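Local coordinates for putative capsular polysaccharide biosynthesis protein (Streptococcus pneumoniae serotype 4, PDB 6EWJ) that is probably a pyridoxal phosphate-dependent sugar aminotransferase of the DegT/DnrJ/EryC1 family, with a part in the teichoic acid biosynthesis of the pneumococcus, at residues E82-A87 against Q123-K128. Numbering follows the deposited sequence.
Sequences EVIVPA and QAITEK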
# COMPACT_ATOMS: atom_id res chain seq x y z
N GLU A 82 -4.10 23.71 -6.95
CA GLU A 82 -5.37 23.18 -7.47
C GLU A 82 -5.12 22.06 -8.49
O GLU A 82 -4.11 22.06 -9.24
CB GLU A 82 -6.19 24.29 -8.11
CG GLU A 82 -6.71 25.27 -7.06
CD GLU A 82 -7.41 26.48 -7.64
OE1 GLU A 82 -7.43 26.65 -8.90
OE2 GLU A 82 -7.96 27.26 -6.83
N VAL A 83 -5.96 21.03 -8.42
CA VAL A 83 -5.91 19.92 -9.37
C VAL A 83 -7.27 19.74 -9.95
O VAL A 83 -8.24 19.55 -9.22
CB VAL A 83 -5.48 18.58 -8.73
CG1 VAL A 83 -5.43 17.47 -9.79
CG2 VAL A 83 -4.17 18.73 -8.04
N ILE A 84 -7.35 19.77 -11.26
CA ILE A 84 -8.61 19.65 -11.94
C ILE A 84 -8.95 18.19 -12.23
O ILE A 84 -8.13 17.44 -12.76
CB ILE A 84 -8.63 20.49 -13.23
CG1 ILE A 84 -8.74 21.97 -12.87
CG2 ILE A 84 -9.76 20.07 -14.13
CD1 ILE A 84 -8.56 22.96 -13.99
N VAL A 85 -10.19 17.82 -11.93
CA VAL A 85 -10.71 16.50 -12.21
C VAL A 85 -12.13 16.63 -12.79
O VAL A 85 -12.83 17.58 -12.47
CB VAL A 85 -10.81 15.61 -10.97
CG1 VAL A 85 -9.44 15.35 -10.43
CG2 VAL A 85 -11.69 16.22 -9.86
N PRO A 86 -12.57 15.63 -13.58
CA PRO A 86 -13.97 15.65 -13.96
C PRO A 86 -14.91 15.41 -12.80
O PRO A 86 -14.54 14.73 -11.83
CB PRO A 86 -14.08 14.51 -14.97
CG PRO A 86 -12.67 14.15 -15.38
CD PRO A 86 -11.84 14.51 -14.18
N ALA A 87 -16.11 16.00 -12.90
CA ALA A 87 -17.19 15.77 -11.94
C ALA A 87 -17.72 14.34 -12.05
O ALA A 87 -18.20 13.78 -11.05
CB ALA A 87 -18.28 16.80 -12.12
N GLN A 123 -11.94 27.65 -18.35
CA GLN A 123 -12.46 28.60 -17.34
C GLN A 123 -12.03 28.27 -15.91
O GLN A 123 -11.79 29.17 -15.13
CB GLN A 123 -13.97 28.64 -17.36
CG GLN A 123 -14.58 29.24 -18.60
CD GLN A 123 -16.10 29.16 -18.58
OE1 GLN A 123 -16.72 29.15 -17.50
NE2 GLN A 123 -16.71 29.13 -19.76
N ALA A 124 -11.95 26.98 -15.59
CA ALA A 124 -11.57 26.53 -14.24
C ALA A 124 -10.08 26.70 -13.92
O ALA A 124 -9.70 26.64 -12.74
CB ALA A 124 -11.96 25.08 -14.05
N ILE A 125 -9.26 26.94 -14.93
CA ILE A 125 -7.81 27.14 -14.73
C ILE A 125 -7.50 28.47 -14.03
O ILE A 125 -8.01 29.52 -14.40
CB ILE A 125 -7.02 26.98 -16.07
CG1 ILE A 125 -6.96 25.50 -16.44
CG2 ILE A 125 -5.61 27.55 -15.98
CD1 ILE A 125 -6.49 25.20 -17.84
N THR A 126 -6.62 28.40 -13.02
CA THR A 126 -6.14 29.58 -12.29
C THR A 126 -4.62 29.53 -12.13
O THR A 126 -3.96 28.60 -12.62
CB THR A 126 -6.76 29.69 -10.87
OG1 THR A 126 -6.19 28.69 -10.00
CG2 THR A 126 -8.29 29.53 -10.90
N GLU A 127 -4.08 30.54 -11.46
CA GLU A 127 -2.66 30.60 -11.13
C GLU A 127 -2.21 29.48 -10.19
O GLU A 127 -1.04 29.15 -10.15
CB GLU A 127 -2.30 31.96 -10.55
CG GLU A 127 -2.64 33.09 -11.51
CD GLU A 127 -1.61 34.21 -11.64
OE1 GLU A 127 -0.42 34.00 -11.29
OE2 GLU A 127 -1.99 35.30 -12.13
N LYS A 128 -3.15 28.88 -9.48
CA LYS A 128 -2.85 27.73 -8.62
C LYS A 128 -2.89 26.33 -9.31
O LYS A 128 -2.47 25.34 -8.71
CB LYS A 128 -3.82 27.72 -7.42
CG LYS A 128 -3.94 29.04 -6.64
CD LYS A 128 -4.79 28.83 -5.39
CE LYS A 128 -4.44 29.82 -4.29
NZ LYS A 128 -5.50 29.85 -3.24
O HOH W 1 -7.92 25.06 -11.08
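Glu-82, the first residue of strand 82-86, reaches with its side chain to Thr-126 and Lys-128 in the turn that links helix 118-124 to strand 129-132. Glu-82 N donates to Lys-128 O (2.9 Å) in an almost straight bond of 179°. Here the parallel pairing of the two neighbouring strands begins, and it continues through Glu-82 with Lys-130 and Ile-84 with Val-131. Strand 103-107, helix 118-124 and strand 129-132 form a beta-alpha-beta crossover; strand 82-86 lies between its two strands in the mixed sheet and meets its return turn here.

Glu-82 CB lies near Lys-128 O. With chi1 -69°, CG sits beside the backbone N, anti to the carbonyl carbon, and the extended chain beyond carries the carboxylate to Thr-126. Glu-82 CG passes Lys-128 CB at 3.8 Å; CD stays beside that same methylene. At the tip the oxygens part: OE2 lies near Lys-128 CD, while Glu-82 OE1 accepts from Thr-126 OG1 at 2.6 Å, the hydroxyl approaching from above the carboxylate plane. A water donates to Glu-82 OE1 (2.7 Å) and to Ala-124 O (2.9 Å), linking the two. Glutamate suits its place by its length and its capacity to accept two donors.

Threonine suits because its hydroxyl works both ways: while donating to the glutamate, Thr-126 OG1 accepts from Lys-128 N (3.1 Å), closing an ST turn. Deeper in, branched, apolar Ile-84 packs on the buried side beside Val-107, its CD1 against Ile-125 CG1 and Ala-124 CB, a mere methyl.

Lysine contributes its aliphatic stem; Lys-128 NZ remains 5.1 Å from Glu-82 OE2, too far for a salt bridge. With two donors on OE1 and a positive charge nearby, the carboxylate is probably ionised, joining turn to strand through Thr-126 and the water.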